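PDB 1ZJ8: probable ferredoxin-dependent nitrite reductase NirA from Mycobacterium tuberculosis, which catalyses the ferredoxin-dependent six-electron reduction of sulfite to sulfide, using one siroheme and one [4Fe-4S] cluster per subunit. Local coordinates for residues 31-36 with 40-45; 63-68 with 72-77; 345-348 with 352-355; 182-187 with 340-345. All coordinates share one frame; numbering follows the deposited sequence.

Contact 1. Residues 31-36 with 40-45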
loop_
_atom_site.group_PDB
_atom_site.type_symbol
_atom_site.label_atom_id
_atom_site.label_comp_id
_atom_site.label_asym_id
_atom_site.label_seq_id
_atom_site.Cartn_x
_atom_site.Cartn_y
_atom_site.Cartn_z
ATOM N N ARG A 31 9.545 29.360 -7.594
ATOM C CA ARG A 31 9.949 28.612 -6.415
ATOM C C ARG A 31 9.275 29.087 -5.119
ATOM O O ARG A 31 9.744 28.770 -4.010
ATOM C CB ARG A 31 11.478 28.692 -6.312
ATOM C CG ARG A 31 12.072 27.815 -5.240
ATOM C CD ARG A 31 13.338 27.133 -5.693
ATOM N NE ARG A 31 13.936 26.414 -4.564
ATOM C CZ ARG A 31 14.623 25.275 -4.644
ATOM N NH1 ARG A 31 14.816 24.661 -5.814
ATOM N NH2 ARG A 31 15.114 24.739 -3.527
ATOM N N GLU A 32 8.165 29.814 -5.252
ATOM C CA GLU A 32 7.481 30.387 -4.082
ATOM C C GLU A 32 6.292 29.559 -3.576
ATOM O O GLU A 32 5.571 28.961 -4.378
ATOM C CB GLU A 32 7.052 31.836 -4.367
ATOM C CG GLU A 32 8.215 32.823 -4.298
ATOM C CD GLU A 32 8.905 32.846 -2.923
ATOM O OE1 GLU A 32 9.324 31.776 -2.420
ATOM O OE2 GLU A 32 9.037 33.945 -2.341
ATOM N N PRO A 33 6.076 29.532 -2.240
ATOM C CA PRO A 33 4.971 28.746 -1.676
ATOM C C PRO A 33 3.608 29.179 -2.193
ATOM O O PRO A 33 3.266 30.347 -2.078
ATOM C CB PRO A 33 5.063 29.018 -0.161
ATOM C CG PRO A 33 5.907 30.233 -0.016
ATOM C CD PRO A 33 6.841 30.233 -1.190
ATOM N N LEU A 34 2.847 28.247 -2.760
ATOM C CA LEU A 34 1.494 28.521 -3.231
ATOM C C LEU A 34 0.439 27.795 -2.377
ATOM O O LEU A 34 -0.738 27.738 -2.748
ATOM C CB LEU A 34 1.353 28.099 -4.701
ATOM C CG LEU A 34 2.381 28.616 -5.721
ATOM C CD1 LEU A 34 1.939 28.319 -7.164
ATOM C CD2 LEU A 34 2.637 30.105 -5.546
ATOM N N ASN A 35 0.872 27.242 -1.243
ATOM C CA ASN A 35 0.012 26.480 -0.322
ATOM C C ASN A 35 0.523 26.705 1.094
ATOM O O ASN A 35 1.645 27.188 1.280
ATOM C CB ASN A 35 0.074 24.972 -0.626
ATOM C CG ASN A 35 -0.228 24.653 -2.071
ATOM O OD1 ASN A 35 -1.325 24.918 -2.540
ATOM N ND2 ASN A 35 0.748 24.092 -2.790
ATOM N N ALA A 36 -0.288 26.336 2.085
ATOM C CA ALA A 36 0.173 26.285 3.479
ATOM C C ALA A 36 1.156 25.116 3.663
ATOM O O ALA A 36 2.017 25.130 4.560
ATOM C CB ALA A 36 -1.010 26.136 4.423
ATOM N N LEU A 40 5.135 25.641 4.953
ATOM C CA LEU A 40 5.726 25.096 6.184
ATOM C C LEU A 40 7.028 24.346 5.895
ATOM O O LEU A 40 7.915 24.273 6.744
ATOM C CB LEU A 40 4.723 24.219 6.954
ATOM C CG LEU A 40 4.151 22.933 6.361
ATOM C CD1 LEU A 40 5.178 21.806 6.299
ATOM C CD2 LEU A 40 2.952 22.527 7.210
ATOM N N LYS A 41 7.140 23.815 4.677
ATOM C CA LYS A 41 8.355 23.133 4.234
ATOM C C LYS A 41 9.498 24.131 3.973
ATOM O O LYS A 41 10.679 23.757 4.036
ATOM C CB LYS A 41 8.072 22.285 2.986
ATOM C CG LYS A 41 7.066 21.150 3.216
ATOM C CD LYS A 41 6.992 20.172 2.027
ATOM C CE LYS A 41 6.324 20.777 0.781
ATOM N NZ LYS A 41 6.437 19.891 -0.420
ATOM N N LYS A 42 9.149 25.394 3.714
ATOM C CA LYS A 42 10.157 26.452 3.561
ATOM C C LYS A 42 10.872 26.815 4.874
ATOM O O LYS A 42 11.880 27.515 4.841
ATOM C CB LYS A 42 9.527 27.708 2.953
ATOM C CG LYS A 42 8.794 27.478 1.629
ATOM C CD LYS A 42 9.673 26.795 0.573
ATOM C CE LYS A 42 8.980 26.702 -0.779
ATOM N NZ LYS A 42 9.953 26.490 -1.884
ATOM N N ALA A 43 10.370 26.321 6.012
ATOM C CA ALA A 43 10.917 26.668 7.332
ATOM C C ALA A 43 12.097 25.786 7.780
ATOM O O ALA A 43 12.385 25.696 8.977
ATOM C CB ALA A 43 9.804 26.646 8.387
ATOM N N GLY A 44 12.792 25.160 6.831
ATOM C CA GLY A 44 13.897 24.237 7.150
ATOM C C GLY A 44 13.477 22.799 6.912
ATOM O O GLY A 44 12.277 22.523 6.786
ATOM N N ASN A 45 14.447 21.883 6.846
ATOM C CA ASN A 45 14.128 20.474 6.581
ATOM C C ASN A 45 13.062 20.000 7.583
ATOM O O ASN A 45 13.214 20.207 8.789
ATOM C CB ASN A 45 15.384 19.576 6.603
ATOM C CG ASN A 45 15.121 18.157 6.043
ATOM O OD1 ASN A 45 14.028 17.599 6.200
ATOM N ND2 ASN A 45 16.133 17.577 5.392
#
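Lys42 and Arg31 meet through a single polar bond, while Leu40 closes on Ala36 at the other end of the contact. The compact part is the single turn of helix 36-40: Leu40 N donates to Ala36 O at 3.2 Å with an N-H...O angle of 149°, an i to i+4 helical bond in which the donor stands above the carbonyl plane. The Leu40 side chain gathers about the same oxygen. Its CG sits between the backbone N and the carbonyl carbon (chi1 63°), a torsion that turns the branch back along the helix and leaves CG 3.6 Å from Ala36 O.

The looser side is the bridge made by Lys42. Its chain bends at chi2 and then runs out straight, slanting across the Pro33 ring, where CE lies 4.1 Å from Pro33 CD. It ends with NZ on Arg31 O at 3.1 Å, and NZ is tilted 34° from that carbonyl plane. The Arg31 side chain crosses that of Lys42 at a slant and makes a cation-pi contact with Trp26, which Lys42 also touches. Arg31 and Ala36 are exposed; the Leu40 side chain is about 13 Å from the siroheme.

In the fold, the loop leading into helix 36-40 is thus tied to the loop running on toward helix 49-60. Leu40 O receives Arg73 NH2 from helix 67-73, and Lys41 forms salt bridges with Asp174 and Asp214.

Contact 2. Residues 63-68 with 72-77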
loop_
_atom_site.group_PDB
_atom_site.type_symbol
_atom_site.label_atom_id
_atom_site.label_comp_id
_atom_site.label_asym_id
_atom_site.label_seq_id
_atom_site.Cartn_x
_atom_site.Cartn_y
_atom_site.Cartn_z
ATOM N N ASP A 63 -0.437 18.703 23.861
ATOM C CA ASP A 63 -0.826 20.124 23.844
ATOM C C ASP A 63 0.334 21.087 23.583
ATOM O O ASP A 63 0.104 22.229 23.183
ATOM C CB ASP A 63 -1.499 20.514 25.171
ATOM C CG ASP A 63 -2.742 19.690 25.471
ATOM O OD1 ASP A 63 -3.777 19.909 24.800
ATOM O OD2 ASP A 63 -2.676 18.833 26.388
ATOM N N SER A 64 1.567 20.637 23.824
ATOM C CA SER A 64 2.749 21.461 23.533
ATOM C C SER A 64 3.011 21.561 22.041
ATOM O O SER A 64 3.666 22.500 21.600
ATOM C CB SER A 64 4.004 20.934 24.243
ATOM O OG SER A 64 4.106 19.524 24.156
ATOM N N ILE A 65 2.469 20.620 21.273
ATOM C CA ILE A 65 2.854 20.438 19.876
ATOM C C ILE A 65 2.317 21.553 18.975
ATOM O O ILE A 65 1.114 21.811 18.933
ATOM C CB ILE A 65 2.432 19.033 19.326
ATOM C CG1 ILE A 65 2.936 17.903 20.254
ATOM C CG2 ILE A 65 2.991 18.825 17.905
ATOM C CD1 ILE A 65 2.268 16.546 20.015
ATOM N N ASP A 66 3.235 22.213 18.269
ATOM C CA ASP A 66 2.874 23.209 17.267
ATOM C C ASP A 66 2.024 22.576 16.183
ATOM O O ASP A 66 2.319 21.483 15.717
ATOM C CB ASP A 66 4.121 23.825 16.617
ATOM C CG ASP A 66 4.206 25.324 16.813
ATOM O OD1 ASP A 66 3.182 26.011 16.605
ATOM O OD2 ASP A 66 5.308 25.811 17.153
ATOM N N LYS A 67 0.983 23.279 15.760
ATOM C CA LYS A 67 0.034 22.705 14.814
ATOM C C LYS A 67 0.645 22.417 13.445
ATOM O O LYS A 67 0.173 21.517 12.752
ATOM C CB LYS A 67 -1.246 23.548 14.736
ATOM C CG LYS A 67 -2.158 23.255 15.937
ATOM C CD LYS A 67 -3.161 24.356 16.239
ATOM C CE LYS A 67 -3.947 24.015 17.495
ATOM N NZ LYS A 67 -5.008 25.011 17.765
ATOM N N THR A 68 1.708 23.132 13.069
ATOM C CA THR A 68 2.420 22.845 11.818
ATOM C C THR A 68 3.344 21.613 11.950
ATOM O O THR A 68 3.536 20.861 10.989
ATOM C CB THR A 68 3.191 24.083 11.325
ATOM O OG1 THR A 68 3.981 24.623 12.395
ATOM C CG2 THR A 68 2.198 25.137 10.818
ATOM N N GLY A 72 1.808 18.338 9.985
ATOM C CA GLY A 72 2.677 18.394 8.802
ATOM C C GLY A 72 4.018 17.713 9.012
ATOM O O GLY A 72 4.279 16.635 8.470
ATOM N N ARG A 73 4.873 18.337 9.808
ATOM C CA ARG A 73 6.249 17.888 9.940
ATOM C C ARG A 73 6.391 16.522 10.629
ATOM O O ARG A 73 7.377 15.813 10.403
ATOM C CB ARG A 73 7.054 18.973 10.653
ATOM C CG ARG A 73 8.124 19.600 9.782
ATOM C CD ARG A 73 8.727 20.909 10.359
ATOM N NE ARG A 73 8.121 22.099 9.735
ATOM C CZ ARG A 73 7.647 23.158 10.387
ATOM N NH1 ARG A 73 7.720 23.236 11.711
ATOM N NH2 ARG A 73 7.104 24.155 9.705
ATOM N N PHE A 74 5.411 16.163 11.463
ATOM C CA PHE A 74 5.347 14.831 12.120
ATOM C C PHE A 74 5.357 13.675 11.118
ATOM O O PHE A 74 5.929 12.617 11.368
ATOM C CB PHE A 74 4.066 14.709 12.972
ATOM C CG PHE A 74 4.259 15.005 14.437
ATOM C CD1 PHE A 74 4.929 16.149 14.860
ATOM C CD2 PHE A 74 3.733 14.147 15.407
ATOM C CE1 PHE A 74 5.083 16.425 16.226
ATOM C CE2 PHE A 74 3.889 14.419 16.781
ATOM C CZ PHE A 74 4.560 15.554 17.184
ATOM N N ARG A 75 4.713 13.894 9.986
ATOM C CA ARG A 75 4.572 12.871 8.966
ATOM C C ARG A 75 5.927 12.374 8.479
ATOM O O ARG A 75 6.105 11.188 8.225
ATOM C CB ARG A 75 3.744 13.418 7.814
ATOM C CG ARG A 75 2.341 13.799 8.264
ATOM C CD ARG A 75 1.538 14.315 7.123
ATOM N NE ARG A 75 0.166 14.559 7.526
ATOM C CZ ARG A 75 -0.804 14.897 6.689
ATOM N NH1 ARG A 75 -0.563 15.033 5.390
ATOM N NH2 ARG A 75 -2.025 15.097 7.150
ATOM N N TRP A 76 6.909 13.259 8.406
ATOM C CA TRP A 76 8.245 12.862 7.969
ATOM C C TRP A 76 8.844 11.801 8.870
ATOM O O TRP A 76 9.916 11.268 8.553
ATOM C CB TRP A 76 9.184 14.070 7.903
ATOM C CG TRP A 76 9.185 14.725 6.583
ATOM C CD1 TRP A 76 10.172 14.670 5.652
ATOM C CD2 TRP A 76 8.137 15.534 6.020
ATOM N NE1 TRP A 76 9.815 15.404 4.547
ATOM C CE2 TRP A 76 8.573 15.948 4.751
ATOM C CE3 TRP A 76 6.882 15.960 6.476
ATOM C CZ2 TRP A 76 7.798 16.759 3.924
ATOM C CZ3 TRP A 76 6.110 16.767 5.653
ATOM C CH2 TRP A 76 6.568 17.156 4.393
ATOM N N TRP A 77 8.174 11.515 9.990
ATOM C CA TRP A 77 8.551 10.397 10.845
ATOM C C TRP A 77 7.438 9.369 11.002
ATOM O O TRP A 77 7.469 8.553 11.920
ATOM C CB TRP A 77 9.016 10.900 12.208
ATOM C CG TRP A 77 10.273 11.657 12.093
ATOM C CD1 TRP A 77 10.398 12.999 12.010
ATOM C CD2 TRP A 77 11.601 11.118 11.999
ATOM N NE1 TRP A 77 11.717 13.345 11.882
ATOM C CE2 TRP A 77 12.483 12.209 11.872
ATOM C CE3 TRP A 77 12.130 9.821 12.019
ATOM C CZ2 TRP A 77 13.876 12.052 11.766
ATOM C CZ3 TRP A 77 13.517 9.667 11.904
ATOM C CH2 TRP A 77 14.369 10.787 11.781
#
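The Phe74 ring takes the two branches of Ile65 obliquely around its outer end: CG2 comes 3.6 Å from CE1, and CD1 lies 3.8 Å from CZ. The two side chains cross at about a right angle. Ile65 CG2 points anti to the backbone N, with CG1 anti to the carbonyl carbon (chi1 -52°), which lets both branches reach the ring. Phe105 meets the same ring with its plane turned by only about 25°. A second flat group, the Trp76 indole, has Gly72 O at its edge and in its plane. The third, the Arg73 guanidinium, lies obliquely to Thr68, whose OG1 is 4.0 Å from NH1; the two side chains run side by side in the same direction.

Between these groups the backbone makes a wide turn: Arg73 N donates to Thr68 O at 3.1 Å, an i to i+5 bond with an N-H...O angle of 164°, and N lies in the carbonyl plane. Gly72, without a side chain, sits in this turn, and Gly72 O accepts Arg75 N as the chain passes into a 3-10 segment.

The chemistry is therefore divided. The apolar Ile65-Phe74 pair, with Ile53 and Tyr57 of helix 49-60 beside it, packs the chain ahead of helix 67-73 against Phe74, while the Thr68-Arg73 link is a backbone bond. The Arg73 charge is met by Asp69, while Thr68 OG1 only lies near the guanidinium.

Contact 3. Residues 345-348 with 352-355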
loop_
_atom_site.group_PDB
_atom_site.type_symbol
_atom_site.label_atom_id
_atom_site.label_comp_id
_atom_site.label_asym_id
_atom_site.label_seq_id
_atom_site.Cartn_x
_atom_site.Cartn_y
_atom_site.Cartn_z
ATOM N N VAL A 345 1.815 -22.585 0.137
ATOM C CA VAL A 345 3.173 -23.130 0.265
ATOM C C VAL A 345 3.826 -23.173 -1.096
ATOM O O VAL A 345 3.184 -23.567 -2.069
ATOM C CB VAL A 345 3.181 -24.563 0.848
ATOM C CG1 VAL A 345 4.602 -25.006 1.118
ATOM C CG2 VAL A 345 2.371 -24.646 2.109
ATOM N N GLN A 346 5.094 -22.768 -1.170
ATOM C CA GLN A 346 5.869 -22.896 -2.417
ATOM C C GLN A 346 7.323 -23.281 -2.163
ATOM O O GLN A 346 7.860 -23.014 -1.098
ATOM C CB GLN A 346 5.764 -21.642 -3.294
ATOM C CG GLN A 346 6.441 -20.420 -2.761
ATOM C CD GLN A 346 6.421 -19.291 -3.760
ATOM O OE1 GLN A 346 7.173 -19.314 -4.739
ATOM N NE2 GLN A 346 5.571 -18.285 -3.523
ATOM N N ARG A 347 7.930 -23.922 -3.161
ATOM C CA ARG A 347 9.297 -24.390 -3.091
ATOM C C ARG A 347 10.256 -23.255 -3.474
ATOM O O ARG A 347 9.970 -22.427 -4.353
ATOM C CB ARG A 347 9.485 -25.592 -4.022
ATOM C CG ARG A 347 10.873 -26.235 -4.008
ATOM C CD ARG A 347 11.225 -26.921 -2.685
ATOM N NE ARG A 347 10.338 -28.056 -2.424
ATOM C CZ ARG A 347 10.244 -28.722 -1.269
ATOM N NH1 ARG A 347 11.000 -28.412 -0.223
ATOM N NH2 ARG A 347 9.381 -29.721 -1.159
ATOM N N LEU A 348 11.412 -23.256 -2.810
ATOM C CA LEU A 348 12.382 -22.184 -2.913
ATOM C C LEU A 348 13.710 -22.659 -3.483
ATOM O O LEU A 348 14.046 -23.847 -3.382
ATOM C CB LEU A 348 12.581 -21.601 -1.525
ATOM C CG LEU A 348 11.276 -21.069 -0.942
ATOM C CD1 LEU A 348 11.554 -20.413 0.402
ATOM C CD2 LEU A 348 10.638 -20.086 -1.888
ATOM N N LEU A 352 14.229 -25.205 0.544
ATOM C CA LEU A 352 13.255 -25.158 1.620
ATOM C C LEU A 352 11.892 -24.659 1.106
ATOM O O LEU A 352 11.628 -24.676 -0.095
ATOM C CB LEU A 352 13.775 -24.273 2.762
ATOM C CG LEU A 352 15.146 -24.683 3.302
ATOM C CD1 LEU A 352 15.591 -23.740 4.431
ATOM C CD2 LEU A 352 15.147 -26.148 3.740
ATOM N N ASN A 353 11.007 -24.241 2.011
ATOM C CA ASN A 353 9.695 -23.764 1.620
ATOM C C ASN A 353 9.384 -22.380 2.105
ATOM O O ASN A 353 9.837 -21.963 3.159
ATOM C CB ASN A 353 8.611 -24.668 2.185
ATOM C CG ASN A 353 8.684 -26.061 1.642
ATOM O OD1 ASN A 353 8.186 -26.356 0.541
ATOM N ND2 ASN A 353 9.308 -26.947 2.421
ATOM N N ALA A 354 8.569 -21.681 1.332
ATOM C CA ALA A 354 7.895 -20.465 1.786
ATOM C C ALA A 354 6.398 -20.728 2.011
ATOM O O ALA A 354 5.742 -21.370 1.196
ATOM C CB ALA A 354 8.058 -19.344 0.749
ATOM N N VAL A 355 5.858 -20.171 3.081
ATOM C CA VAL A 355 4.462 -20.361 3.458
ATOM C C VAL A 355 3.822 -18.980 3.590
ATOM O O VAL A 355 4.256 -18.178 4.406
ATOM C CB VAL A 355 4.390 -21.112 4.817
ATOM C CG1 VAL A 355 2.971 -21.211 5.350
ATOM C CG2 VAL A 355 5.015 -22.480 4.672
#
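Val345 to Arg347 and Asn353 to Val355 run antiparallel as the two arms of a beta hairpin, their axes 4.7 Å apart with directions 157° from one another. Gln346 and Ala354 form the hydrogen-bonded pair, with Gln346 N to Ala354 O at 2.8 Å and the return bond from Ala354 N at 2.9 Å to Gln346 O. Nearer the turn, Leu348 N donates to Leu352 O at 3.1 Å, tilted from the carbonyl plane.

On one face stand Val345, Arg347, Asn353 and Val355. The Arg347 chain leaves with CG anti to the backbone N (chi1 -177°), then folds at chi2 and chi3 to bring its guanidinium over Asn353, whose OD1 lies 3.5 Å above the centre of the plane. OD1 thus sits over the flat face rather than in line with an N-H; the amide and guanidinium planes are inclined by 53°. The polar ends are held by others: Arg347 NH1 by Gly351 O and Asp399, Asn353 ND2 by Asp399 and Ile397 O. On the opposite face Leu348 lies across the second arm, its CD1 3.7 Å from Ala354 CB, and Gln346 CG rests on the same methyl.

Strand 344-347 is an outer strand of a five-stranded antiparallel sheet, with strand 392-397 on the far side of 353-357; the hairpin itself belongs to the second ferredoxin-like half domain. Helix 399-411 packs on the valine face through Leu402, and the loop around Leu184 and Glu187 covers Leu348.

Contact 4. Residues 182-187 with 340-345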
loop_
_atom_site.group_PDB
_atom_site.type_symbol
_atom_site.label_atom_id
_atom_site.label_comp_id
_atom_site.label_asym_id
_atom_site.label_seq_id
_atom_site.Cartn_x
_atom_site.Cartn_y
_atom_site.Cartn_z
ATOM N N SER A 182 9.474 -7.841 -3.936
ATOM C CA SER A 182 8.933 -9.196 -3.947
ATOM C C SER A 182 9.112 -9.837 -2.581
ATOM O O SER A 182 10.245 -9.918 -2.063
ATOM C CB SER A 182 9.637 -10.086 -4.966
ATOM O OG SER A 182 9.373 -11.453 -4.707
ATOM N N PRO A 183 8.004 -10.298 -1.991
ATOM C CA PRO A 183 8.044 -11.111 -0.786
ATOM C C PRO A 183 8.892 -12.356 -0.903
ATOM O O PRO A 183 9.130 -12.996 0.112
ATOM C CB PRO A 183 6.578 -11.548 -0.617
ATOM C CG PRO A 183 5.801 -10.534 -1.266
ATOM C CD PRO A 183 6.624 -10.049 -2.425
ATOM N N LEU A 184 9.282 -12.739 -2.119
ATOM C CA LEU A 184 10.176 -13.893 -2.329
ATOM C C LEU A 184 11.445 -13.500 -3.056
ATOM O O LEU A 184 12.026 -14.303 -3.785
ATOM C CB LEU A 184 9.453 -15.006 -3.094
ATOM C CG LEU A 184 8.782 -15.962 -2.114
ATOM C CD1 LEU A 184 7.356 -15.505 -1.802
ATOM C CD2 LEU A 184 8.810 -17.357 -2.672
ATOM N N ALA A 185 11.880 -12.266 -2.848
ATOM C CA ALA A 185 13.092 -11.785 -3.472
ATOM C C ALA A 185 14.277 -12.676 -3.049
ATOM O O ALA A 185 14.523 -12.863 -1.850
ATOM C CB ALA A 185 13.321 -10.353 -3.094
ATOM N N GLY A 186 14.969 -13.257 -4.029
ATOM C CA GLY A 186 16.108 -14.135 -3.769
ATOM C C GLY A 186 15.814 -15.609 -3.540
ATOM O O GLY A 186 16.745 -16.410 -3.386
ATOM N N GLU A 187 14.535 -15.977 -3.496
ATOM C CA GLU A 187 14.177 -17.387 -3.329
ATOM C C GLU A 187 13.134 -17.942 -4.311
ATOM O O GLU A 187 12.985 -19.175 -4.405
ATOM C CB GLU A 187 13.732 -17.657 -1.893
ATOM C CG GLU A 187 14.781 -17.263 -0.822
ATOM C CD GLU A 187 16.078 -18.087 -0.876
ATOM O OE1 GLU A 187 16.098 -19.113 -1.605
ATOM O OE2 GLU A 187 17.056 -17.720 -0.169
ATOM N N ILE A 340 0.071 -12.307 -8.397
ATOM C CA ILE A 340 0.846 -13.136 -7.489
ATOM C C ILE A 340 0.764 -12.589 -6.060
ATOM O O ILE A 340 1.401 -11.579 -5.723
ATOM C CB ILE A 340 2.324 -13.200 -7.936
ATOM C CG1 ILE A 340 2.426 -13.641 -9.408
ATOM C CG2 ILE A 340 3.142 -14.123 -6.998
ATOM C CD1 ILE A 340 2.563 -12.506 -10.381
ATOM N N ASP A 341 -0.006 -13.257 -5.208
ATOM C CA ASP A 341 -0.056 -12.846 -3.799
ATOM C C ASP A 341 0.814 -13.689 -2.879
ATOM O O ASP A 341 0.950 -13.343 -1.713
ATOM C CB ASP A 341 -1.492 -12.755 -3.263
ATOM C CG ASP A 341 -2.218 -14.091 -3.235
ATOM O OD1 ASP A 341 -1.580 -15.116 -3.458
ATOM O OD2 ASP A 341 -3.443 -14.110 -2.973
ATOM N N HIS A 342 1.397 -14.772 -3.405
ATOM C CA HIS A 342 2.252 -15.678 -2.638
ATOM C C HIS A 342 1.589 -16.356 -1.460
ATOM O O HIS A 342 2.259 -16.799 -0.566
ATOM C CB HIS A 342 3.502 -14.946 -2.154
ATOM C CG HIS A 342 4.327 -14.392 -3.264
ATOM N ND1 HIS A 342 4.969 -15.197 -4.180
ATOM C CD2 HIS A 342 4.604 -13.118 -3.616
ATOM C CE1 HIS A 342 5.609 -14.439 -5.048
ATOM N NE2 HIS A 342 5.393 -13.174 -4.736
ATOM N N VAL A 343 0.282 -16.483 -1.468
ATOM C CA VAL A 343 -0.398 -17.203 -0.405
ATOM C C VAL A 343 -0.306 -18.738 -0.591
ATOM O O VAL A 343 -0.438 -19.241 -1.703
ATOM C CB VAL A 343 -1.855 -16.706 -0.284
ATOM C CG1 VAL A 343 -2.762 -17.757 0.324
ATOM C CG2 VAL A 343 -1.893 -15.404 0.540
ATOM N N GLY A 344 -0.078 -19.474 0.500
ATOM C CA GLY A 344 0.059 -20.933 0.430
ATOM C C GLY A 344 1.519 -21.329 0.472
ATOM O O GLY A 344 2.380 -20.490 0.799
ATOM N N VAL A 345 1.815 -22.585 0.137
ATOM C CA VAL A 345 3.173 -23.130 0.265
ATOM C C VAL A 345 3.826 -23.173 -1.096
ATOM O O VAL A 345 3.184 -23.567 -2.069
ATOM C CB VAL A 345 3.181 -24.563 0.848
ATOM C CG1 VAL A 345 4.602 -25.006 1.118
ATOM C CG2 VAL A 345 2.371 -24.646 2.109
#
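Leu184 and His342 make the main contact, a CH-pi interaction. CD1 stands over one face of the imidazole, 3.6 Å from the ring centroid and 24° off the normal, displaced toward ND1 and CG. Ile340 CG2 lies over the opposite face, also toward the rim, so the ring is held between two aliphatic methyl groups. The His342 torsions, with CG anti to the carbonyl carbon (chi1 -60°), turn the ring into this slot.

A second apolar contact comes from Pro183, whose CG approaches CD2 at 3.7 Å; the pyrrolidine and the histidine side chain cross at about a right angle, and the approach to the ring is oblique.

Two polar turns lie within the segments. Ser182 OG accepts Leu184 N at 2.9 Å, an ST turn that shapes the loop carrying Pro183 and Leu184. Asp341 OD1 accepts Val343 N at 3.0 Å, an Asx turn beside His342, with the donor 53° out of the carboxylate plane; Asp341 OD2 also pairs with Arg423.

Both imidazole nitrogens find partners beyond the two segments. NE2 bonds to Asp228, which also bonds to Ser182 OG, and ND1 bonds to Gln346 NE2. If that amide donates, ND1 is the acceptor and the NE2 proton would face the carboxylate, which would probably polarise the ring. One buried histidine thus joins the 182-187 loop to the chain entering strand 344-347 through apolar faces and a polar rim.

In the fold
Contacts 1 and 2 lie on one side of the chain's centre, contacts 3 and 4 on the other; the centres of contacts 1 and 3 are about 49 Å apart. Contact 1 is a surface contact of polar bonds and one proline, while neighbouring contact 2 is largely buried and leans on an aromatic ring; they involve two short helices, 36-40 and 67-73, with helix 49-60 between them in sequence. Contacts 3 and 4 share Val345 and strand 344-347. Contact 3, partly buried, is a backbone ladder, whereas buried contact 4 has no such ladder and relies on side-chain packing between distant parts of the chain. Leu184 connects them, touching Gln346, Leu348 and Ala354.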